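Local coordinates for Sts-2 protein (Mus musculus, PDB 3D4I) that acts as an acid-dependent phosphatase through this 2H-phosphatase domain and probably interferes with CBL-mediated down-regulation of receptor-type tyrosine kinases, at residues E62-L67 and A97-Q102. Numbering follows the deposited sequence. Where two conformers were deposited one is given.
Sequences ENDPPL and ALRCVQ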
loop_
_atom_site.group_PDB
_atom_site.type_symbol
_atom_site.label_atom_id
_atom_site.label_comp_id
_atom_site.label_asym_id
_atom_site.label_seq_id
_atom_site.Cartn_x
_atom_site.Cartn_y
_atom_site.Cartn_z
ATOM N N GLU A 62 7.319 -11.588 19.012
ATOM C CA GLU A 62 6.391 -12.733 19.039
ATOM C C GLU A 62 4.937 -12.248 19.168
ATOM O O GLU A 62 4.116 -12.508 18.289
ATOM C CB GLU A 62 6.792 -13.694 20.191
ATOM C CG GLU A 62 5.713 -14.688 20.638
ATOM C CD GLU A 62 6.131 -15.564 21.819
ATOM O OE1 GLU A 62 6.819 -15.080 22.746
ATOM O OE2 GLU A 62 5.741 -16.749 21.830
ATOM N N ASN A 63 4.647 -11.499 20.229
ATOM C CA ASN A 63 3.271 -11.079 20.561
ATOM C C ASN A 63 2.955 -9.618 20.275
ATOM O O ASN A 63 1.889 -9.115 20.676
ATOM C CB ASN A 63 2.979 -11.360 22.044
ATOM C CG ASN A 63 2.972 -12.845 22.360
ATOM O OD1 ASN A 63 2.456 -13.664 21.580
ATOM N ND2 ASN A 63 3.555 -13.203 23.495
ATOM N N ASP A 64 3.878 -8.942 19.598
ATOM C CA ASP A 64 3.796 -7.498 19.401
ATOM C C ASP A 64 4.326 -7.206 18.007
ATOM O O ASP A 64 5.355 -6.575 17.849
ATOM C CB ASP A 64 4.604 -6.766 20.486
ATOM C CG ASP A 64 4.432 -5.243 20.438
ATOM O OD1 ASP A 64 3.335 -4.735 20.068
ATOM O OD2 ASP A 64 5.407 -4.554 20.778
ATOM N N PRO A 65 3.615 -7.697 16.982
ATOM C CA PRO A 65 4.149 -7.634 15.620
ATOM C C PRO A 65 4.115 -6.227 14.994
ATOM O O PRO A 65 3.251 -5.408 15.357
ATOM C CB PRO A 65 3.270 -8.628 14.863
ATOM C CG PRO A 65 1.930 -8.536 15.596
ATOM C CD PRO A 65 2.303 -8.373 17.043
ATOM N N PRO A 66 5.056 -5.941 14.075
ATOM C CA PRO A 66 5.093 -4.662 13.395
ATOM C C PRO A 66 4.080 -4.557 12.270
ATOM O O PRO A 66 3.462 -5.552 11.874
ATOM C CB PRO A 66 6.505 -4.633 12.815
ATOM C CG PRO A 66 6.786 -6.063 12.488
ATOM C CD PRO A 66 6.184 -6.804 13.654
ATOM N N LEU A 67 3.919 -3.351 11.747
ATOM C CA LEU A 67 3.143 -3.166 10.538
ATOM C C LEU A 67 3.883 -3.853 9.399
ATOM O O LEU A 67 5.099 -3.853 9.372
ATOM C CB LEU A 67 3.067 -1.676 10.208
ATOM C CG LEU A 67 2.200 -0.822 11.130
ATOM C CD1 LEU A 67 2.255 0.629 10.657
ATOM C CD2 LEU A 67 0.810 -1.349 11.131
ATOM N N ALA A 97 0.837 -1.063 21.793
ATOM C CA ALA A 97 1.185 -2.040 20.754
ATOM C C ALA A 97 2.027 -1.391 19.657
ATOM O O ALA A 97 1.750 -0.265 19.216
ATOM C CB ALA A 97 -0.060 -2.695 20.169
ATOM N N LEU A 98 3.069 -2.093 19.217
ATOM C CA LEU A 98 3.963 -1.547 18.204
ATOM C C LEU A 98 3.199 -1.082 16.977
ATOM O O LEU A 98 3.443 0.002 16.478
ATOM C CB LEU A 98 5.003 -2.609 17.784
ATOM C CG LEU A 98 6.036 -2.208 16.728
ATOM C CD1 LEU A 98 6.825 -0.969 17.146
ATOM C CD2 LEU A 98 6.977 -3.410 16.449
ATOM N N ARG A 99 2.302 -1.931 16.484
ATOM C CA ARG A 99 1.506 -1.642 15.283
ATOM C C ARG A 99 0.746 -0.321 15.388
ATOM O O ARG A 99 0.631 0.401 14.398
ATOM C CB ARG A 99 0.571 -2.826 14.953
ATOM C CG ARG A 99 -0.478 -3.141 16.036
ATOM C CD ARG A 99 -1.026 -4.512 15.771
ATOM N NE ARG A 99 -2.042 -4.972 16.713
ATOM C CZ ARG A 99 -1.828 -5.648 17.837
ATOM N NH1 ARG A 99 -0.592 -5.905 18.280
ATOM N NH2 ARG A 99 -2.876 -6.047 18.545
ATOM N N CYS A 100 0.283 0.009 16.602
ATOM C CA CYS A 100 -0.430 1.257 16.856
ATOM C C CYS A 100 0.496 2.445 16.945
ATOM O O CYS A 100 0.248 3.462 16.307
ATOM C CB CYS A 100 -1.296 1.166 18.124
ATOM S SG CYS A 100 -2.528 -0.124 18.056
ATOM N N VAL A 101 1.573 2.337 17.725
ATOM C CA VAL A 101 2.576 3.428 17.751
ATOM C C VAL A 101 3.177 3.703 16.338
ATOM O O VAL A 101 3.399 4.873 15.968
ATOM C CB VAL A 101 3.695 3.220 18.840
ATOM C CG1 VAL A 101 4.652 4.383 18.854
ATOM C CG2 VAL A 101 3.103 3.088 20.239
ATOM N N GLN A 102 3.402 2.649 15.545
ATOM C CA GLN A 102 3.914 2.844 14.172
ATOM C C GLN A 102 2.916 3.580 13.267
ATOM O O GLN A 102 3.278 4.500 12.509
ATOM C CB GLN A 102 4.326 1.513 13.536
ATOM C CG GLN A 102 5.640 0.935 14.110
ATOM C CD GLN A 102 5.953 -0.438 13.550
ATOM O OE1 GLN A 102 5.059 -1.289 13.377
ATOM N NE2 GLN A 102 7.242 -0.677 13.289
HETATM O O HOH W 1 -0.038 -7.299 20.531
HETATM O O HOH W 2 2.060 -4.778 17.583
#
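D64 lies across the first turn of helix 98-111: its OD1 accepts the backbone N-H of L98 at 2.8 Å, nearly straight at 171°, on the syn side of the carboxylate. With CG anti to the backbone N (chi1 -173°), the acid reaches across to that amide, at the helix's N-terminal turn, while OD2 pairs with R54. One turn on, Q102 returns the grip. Its OE1 takes the backbone N-H of L67, 2.9 Å away, so a side chain from each segment holds a backbone amide of the other. Packing is close at this end. L67 runs past Q102 in the opposite direction, CD1 lying 3.7 Å from Q102 CB, with CD2 against the carbonyl O of R99; the CD2 methyl of L98 sits against CA and CB of P66.

Along the side facing R99 the two segments meet largely through water. One water donates to D64 OD1 and P65 O and accepts from R99 N and NH1; a second joins N63 O to R99 NH1, both waters lying at the guanidinium edge. D64 OD1 and R99 NH1 stay 4.5 Å apart, too far for a salt bridge, and R99 NH2 pairs instead with E132. An alanine in place of D64 would probably leave the L98 amide and R54 without their acidic partner and unsettle the bridging water. The two direct hydrogen bonds tie the loop leading to helix 69-85 to the helix after strand 89-94. R99 also touches H202 and H17 of the RHG sequence characteristic of the histidine phosphatase (phosphoglycerate mutase-like) superfamily, placing the contact probably next to the active site.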